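Putative isohexenylglutaconyl-CoA hydratase (Pseudomonas aeruginosa, PDB 4ZU2) probably hydrates isohexenylglutaconyl-CoA, an unsaturated acyl-CoA met in citronellate breakdown, as a trimeric member of the crotonase family. Local coordinates at residues D132-L137 against R171-E176; R155-T160 against L180-F185. All coordinates share one frame; numbering follows the deposited sequence.

Both contacts are largely buried and lie on the same side of the chain's centre, their own centres about 12 Å apart. Contact 1 pairs two short strands edge to edge, through backbone hydrogen bonds and two phenylalanines, and no other subunit touches either segment. Contact 2 joins a helix end to the loop after helix 174-179 and relies instead on an arginine gripping a backbone carbonyl, a bridging water and one aliphatic patch; it also lies where neighbouring subunits of the trimer meet. Helix 174-179 begins in contact 1, and the loop that leaves it forms one side of contact 2; the L182 side chain packs on both F135 and F172.

Contact 1. Residues D132-L137 against R171-E176; sequences DAQFGL and RFDGRE
The small three-stranded sheet of this crotonase fold, separate from the six-stranded one, gains its edge strand 172-173 here, where F135 and F172 form an antiparallel hydrogen-bonded pair. F135 N donates to F172 O at 2.9 Å. The return bond, F172 N to F135 O, is longer at 3.3 Å. R171 CA adds a CH...O contact to the same F135 O, also 3.3 Å.

Both phenylalanines project from one face of the sheet. F172 CG sits between its backbone N and carbonyl carbon (chi1 57°), and the ring receives F135 CB over one face, a CH-pi contact with CB 3.6 Å from the ring centroid. The two ring planes are near parallel but slid apart, so they barely overlap, and the edge of the F135 ring faces F172 O in its plane. F118, L165, A177 and L182 also touch the F172 side chain. Strand 134-136 bonds on to the 111-115 backbone.

Beyond the pair, segment 171-176 turns into helix 174-179. D173 is its N-cap: D173 OD1 accepts from E176 N at 3.2 Å, met from above the carboxylate plane.

Contact 2. Residues R155-T160 against L180-F185; sequences RRIGLT and LGLVHF
R156, I157 and L182 carry this contact between the end of helix 149-157 and the loop that follows helix 174-179. R156 grips the carbonyl of L182 side-on: NE and NH2 both donate to L182 O, each at 2.9 Å. The oxygen lies in the guanidinium plane, while both nitrogens reach it from the same face of the carbonyl plane, tilted out of it. Two bonds to a single acceptor should restrain the rotation of the guanidinium, and R156 NH1 has a further partner in S124 O. With R156 CG anti to its backbone N (chi1 -173°), that methylene comes within 3.5 Å of L182 CD1, the two side chains crossing at about a right angle.

This loop leads from the helix into strand 185-187, an outermost strand of the six-stranded sheet of the crotonase fold within this chain. Helix 174-179 is closed by a Schellman motif in which G181, with positive phi, is the first residue to leave helical angles. Against this turn I157 lays its CG2 branch, 3.5 Å from L180 O and 4.0 Å from L182 CB. A water donates to both I157 O and L180 O, each 2.6 Å from the water oxygen, and so satisfies two backbone carbonyls across the contact.

H184 approaches the arginine obliquely, its CE1 3.9 Å from R156 NH2 and its ring plane 77° from the guanidinium. H184 NE2 bonds T160 O of the third subunit, whose T160 OG1 also bonds R156 O, tying both segments to the trimer interface.

Contact 1. Residues D132-L137 against R171-E176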
loop_
_atom_site.group_PDB
_atom_site.type_symbol
_atom_site.label_atom_id
_atom_site.label_comp_id
_atom_site.label_asym_id
_atom_site.label_seq_id
_atom_site.Cartn_x
_atom_site.Cartn_y
_atom_site.Cartn_z
ATOM N N ASP A 132 19.954 9.702 11.712
ATOM C CA ASP A 132 19.599 10.563 12.836
ATOM C C ASP A 132 18.609 11.685 12.420
ATOM O O ASP A 132 18.405 12.657 13.154
ATOM C CB ASP A 132 20.876 11.141 13.485
ATOM C CG ASP A 132 21.750 11.910 12.491
ATOM O OD1 ASP A 132 21.291 12.099 11.345
ATOM O OD2 ASP A 132 22.887 12.328 12.846
ATOM N N ALA A 133 18.016 11.563 11.236
ATOM C CA ALA A 133 16.993 12.506 10.802
ATOM C C ALA A 133 15.804 12.324 11.722
ATOM O O ALA A 133 15.601 11.226 12.216
ATOM C CB ALA A 133 16.627 12.270 9.344
ATOM N N GLN A 134 15.067 13.401 12.024
ATOM C CA GLN A 134 13.831 13.270 12.795
ATOM C C GLN A 134 12.600 13.758 12.000
ATOM O O GLN A 134 12.453 14.942 11.632
ATOM C CB GLN A 134 13.919 13.898 14.196
ATOM C CG GLN A 134 14.596 13.031 15.369
ATOM C CD GLN A 134 14.192 11.525 15.475
ATOM O OE1 GLN A 134 14.386 10.770 14.536
ATOM N NE2 GLN A 134 13.695 11.091 16.646
ATOM N N PHE A 135 11.734 12.777 11.755
ATOM C CA PHE A 135 10.499 12.896 11.010
ATOM C C PHE A 135 9.310 13.051 11.939
ATOM O O PHE A 135 9.308 12.557 13.071
ATOM C CB PHE A 135 10.256 11.620 10.176
ATOM C CG PHE A 135 11.314 11.341 9.180
ATOM C CD1 PHE A 135 12.480 10.680 9.562
ATOM C CD2 PHE A 135 11.156 11.718 7.853
ATOM C CE1 PHE A 135 13.489 10.417 8.623
ATOM C CE2 PHE A 135 12.156 11.474 6.919
ATOM C CZ PHE A 135 13.332 10.823 7.310
ATOM N N GLY A 136 8.279 13.728 11.447
ATOM C CA GLY A 136 7.058 13.839 12.208
ATOM C C GLY A 136 6.032 14.705 11.517
ATOM O O GLY A 136 6.326 15.458 10.587
ATOM N N LEU A 137 4.803 14.556 11.976
ATOM C CA LEU A 137 3.721 15.491 11.647
ATOM C C LEU A 137 3.187 16.112 12.927
ATOM O O LEU A 137 2.257 15.579 13.543
ATOM C CB LEU A 137 2.596 14.747 10.900
ATOM C CG LEU A 137 3.026 14.186 9.535
ATOM C CD1 LEU A 137 1.965 13.299 8.871
ATOM C CD2 LEU A 137 3.404 15.281 8.599
ATOM N N ARG A 171 7.300 11.224 16.703
ATOM C CA ARG A 171 8.601 11.470 16.103
ATOM C C ARG A 171 9.258 10.102 15.911
ATOM O O ARG A 171 8.912 9.136 16.606
ATOM C CB ARG A 171 9.460 12.361 17.013
ATOM C CG ARG A 171 9.503 13.838 16.646
ATOM C CD ARG A 171 8.158 14.535 16.642
ATOM N NE ARG A 171 8.340 15.989 16.747
ATOM C CZ ARG A 171 7.377 16.862 17.034
ATOM N NH1 ARG A 171 6.123 16.432 17.224
ATOM N NH2 ARG A 171 7.678 18.175 17.122
ATOM N N PHE A 172 10.193 10.020 14.968
ATOM C CA PHE A 172 10.878 8.775 14.637
ATOM C C PHE A 172 12.001 9.106 13.689
ATOM O O PHE A 172 11.981 10.162 13.028
ATOM C CB PHE A 172 9.950 7.750 13.976
ATOM C CG PHE A 172 9.270 8.241 12.702
ATOM C CD1 PHE A 172 8.107 8.984 12.766
ATOM C CD2 PHE A 172 9.798 7.959 11.451
ATOM C CE1 PHE A 172 7.480 9.430 11.610
ATOM C CE2 PHE A 172 9.171 8.406 10.282
ATOM C CZ PHE A 172 8.017 9.152 10.373
ATOM N N ASP A 173 12.969 8.197 13.610
ATOM C CA ASP A 173 14.203 8.460 12.913
ATOM C C ASP A 173 14.283 7.816 11.576
ATOM O O ASP A 173 13.347 7.129 11.140
ATOM C CB ASP A 173 15.404 8.043 13.769
ATOM C CG ASP A 173 15.640 6.528 13.782
ATOM O OD1 ASP A 173 14.681 5.717 13.712
ATOM O OD2 ASP A 173 16.821 6.153 13.880
ATOM N N GLY A 174 15.420 8.068 10.917
ATOM C CA GLY A 174 15.706 7.500 9.631
ATOM C C GLY A 174 15.540 5.988 9.497
ATOM O O GLY A 174 15.067 5.509 8.466
ATOM N N ARG A 175 15.967 5.223 10.495
ATOM C CA ARG A 175 15.981 3.772 10.350
ATOM C C ARG A 175 14.515 3.361 10.329
ATOM O O ARG A 175 14.122 2.522 9.555
ATOM C CB ARG A 175 16.740 3.047 11.489
ATOM C CG ARG A 175 18.247 3.409 11.720
ATOM C CD ARG A 175 19.245 2.752 10.710
ATOM N NE ARG A 175 20.579 2.546 11.292
ATOM C CZ ARG A 175 21.759 2.705 10.669
ATOM N NH1 ARG A 175 21.853 3.086 9.405
ATOM N NH2 ARG A 175 22.884 2.499 11.360
ATOM N N GLU A 176 13.714 3.998 11.171
ATOM C CA GLU A 176 12.285 3.786 11.185
ATOM C C GLU A 176 11.631 4.217 9.870
ATOM O O GLU A 176 10.606 3.639 9.481
ATOM C CB GLU A 176 11.656 4.550 12.346
ATOM C CG GLU A 176 10.141 4.597 12.313
ATOM C CD GLU A 176 9.473 3.851 13.413
ATOM O OE1 GLU A 176 9.116 2.684 13.184
ATOM O OE2 GLU A 176 9.264 4.429 14.489
#

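Contact 2. Residues R155-T160 against L180-F185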
loop_
_atom_site.group_PDB
_atom_site.type_symbol
_atom_site.label_atom_id
_atom_site.label_comp_id
_atom_site.label_asym_id
_atom_site.label_seq_id
_atom_site.Cartn_x
_atom_site.Cartn_y
_atom_site.Cartn_z
ATOM N N ARG A 155 -0.671 7.932 0.228
ATOM C CA ARG A 155 -0.040 7.393 -0.984
ATOM C C ARG A 155 1.383 6.886 -0.687
ATOM O O ARG A 155 1.818 5.887 -1.246
ATOM C CB ARG A 155 -0.038 8.436 -2.107
ATOM C CG ARG A 155 -1.360 8.483 -2.845
ATOM C CD ARG A 155 -1.691 9.791 -3.527
ATOM N NE ARG A 155 -3.156 9.895 -3.525
ATOM C CZ ARG A 155 -3.915 10.147 -4.576
ATOM N NH1 ARG A 155 -3.375 10.397 -5.769
ATOM N NH2 ARG A 155 -5.235 10.165 -4.430
ATOM N N ARG A 156 2.075 7.538 0.239
ATOM C CA ARG A 156 3.476 7.261 0.468
ATOM C C ARG A 156 3.697 5.898 1.157
ATOM O O ARG A 156 4.410 5.060 0.635
ATOM C CB ARG A 156 4.130 8.375 1.284
ATOM C CG ARG A 156 5.645 8.193 1.404
ATOM C CD ARG A 156 6.316 8.387 0.086
ATOM N NE ARG A 156 7.760 8.446 0.202
ATOM C CZ ARG A 156 8.563 8.831 -0.772
ATOM N NH1 ARG A 156 8.063 9.170 -1.942
ATOM N NH2 ARG A 156 9.873 8.830 -0.592
ATOM N N ILE A 157 3.014 5.677 2.267
ATOM C CA ILE A 157 3.266 4.556 3.158
ATOM C C ILE A 157 2.008 3.758 3.498
ATOM O O ILE A 157 2.091 2.774 4.224
ATOM C CB ILE A 157 3.875 5.079 4.502
ATOM C CG1 ILE A 157 2.890 5.988 5.223
ATOM C CG2 ILE A 157 5.176 5.824 4.267
ATOM C CD1 ILE A 157 3.447 6.596 6.500
ATOM N N GLY A 158 0.845 4.225 3.028
ATOM C CA GLY A 158 -0.430 3.567 3.250
ATOM C C GLY A 158 -1.223 4.125 4.425
ATOM O O GLY A 158 -0.653 4.687 5.361
ATOM N N LEU A 159 -2.553 3.974 4.378
ATOM C CA LEU A 159 -3.417 4.447 5.450
ATOM C C LEU A 159 -2.963 3.966 6.840
ATOM O O LEU A 159 -3.081 4.682 7.847
ATOM C CB LEU A 159 -4.839 3.991 5.203
ATOM C CG LEU A 159 -5.885 4.365 6.262
ATOM C CD1 LEU A 159 -6.161 5.889 6.260
ATOM C CD2 LEU A 159 -7.184 3.630 6.005
ATOM N N THR A 160 -2.459 2.741 6.889
ATOM C CA THR A 160 -2.283 2.054 8.165
ATOM C C THR A 160 -1.176 2.758 8.933
ATOM O O THR A 160 -1.296 2.997 10.123
ATOM C CB THR A 160 -1.979 0.564 7.979
ATOM O OG1 THR A 160 -3.085 -0.057 7.304
ATOM C CG2 THR A 160 -1.721 -0.129 9.357
ATOM N N LEU A 180 9.176 1.786 7.516
ATOM C CA LEU A 180 7.782 2.160 7.200
ATOM C C LEU A 180 7.569 2.451 5.726
ATOM O O LEU A 180 6.447 2.719 5.311
ATOM C CB LEU A 180 7.346 3.403 8.017
ATOM C CG LEU A 180 7.270 3.287 9.531
ATOM C CD1 LEU A 180 7.058 4.637 10.236
ATOM C CD2 LEU A 180 6.173 2.365 9.901
ATOM N N GLY A 181 8.633 2.402 4.928
ATOM C CA GLY A 181 8.523 2.642 3.495
ATOM C C GLY A 181 8.446 4.120 3.125
ATOM O O GLY A 181 8.026 4.498 2.014
ATOM N N LEU A 182 8.874 4.974 4.047
ATOM C CA LEU A 182 8.764 6.422 3.851
ATOM C C LEU A 182 9.900 6.921 2.985
ATOM O O LEU A 182 9.758 7.844 2.165
ATOM C CB LEU A 182 8.789 7.134 5.214
ATOM C CG LEU A 182 8.680 8.651 5.135
ATOM C CD1 LEU A 182 7.616 9.092 4.140
ATOM C CD2 LEU A 182 8.357 9.224 6.535
ATOM N N VAL A 183 11.058 6.306 3.194
ATOM C CA VAL A 183 12.240 6.591 2.392
ATOM C C VAL A 183 12.789 5.249 1.884
ATOM O O VAL A 183 12.410 4.168 2.393
ATOM C CB VAL A 183 13.293 7.359 3.230
ATOM C CG1 VAL A 183 12.676 8.646 3.825
ATOM C CG2 VAL A 183 13.885 6.445 4.348
ATOM N N HIS A 184 13.657 5.324 0.881
ATOM C CA HIS A 184 14.168 4.150 0.169
ATOM C C HIS A 184 15.528 3.656 0.673
ATOM O O HIS A 184 15.850 2.499 0.487
ATOM C CB HIS A 184 14.307 4.477 -1.316
ATOM C CG HIS A 184 13.015 4.783 -2.011
ATOM N ND1 HIS A 184 12.553 6.064 -2.181
ATOM C CD2 HIS A 184 12.107 3.965 -2.603
ATOM C CE1 HIS A 184 11.402 6.028 -2.837
ATOM N NE2 HIS A 184 11.118 4.772 -3.113
ATOM N N PHE A 185 16.328 4.545 1.267
ATOM C CA PHE A 185 17.614 4.205 1.863
ATOM C C PHE A 185 17.849 5.011 3.159
ATOM O O PHE A 185 17.497 6.205 3.247
ATOM C CB PHE A 185 18.754 4.587 0.907
ATOM C CG PHE A 185 18.614 4.029 -0.502
ATOM C CD1 PHE A 185 18.865 2.680 -0.767
ATOM C CD2 PHE A 185 18.284 4.861 -1.561
ATOM C CE1 PHE A 185 18.752 2.178 -2.064
ATOM C CE2 PHE A 185 18.177 4.371 -2.843
ATOM C CZ PHE A 185 18.410 3.024 -3.100
HETATM O O HOH W 1 4.168 1.447 5.056
#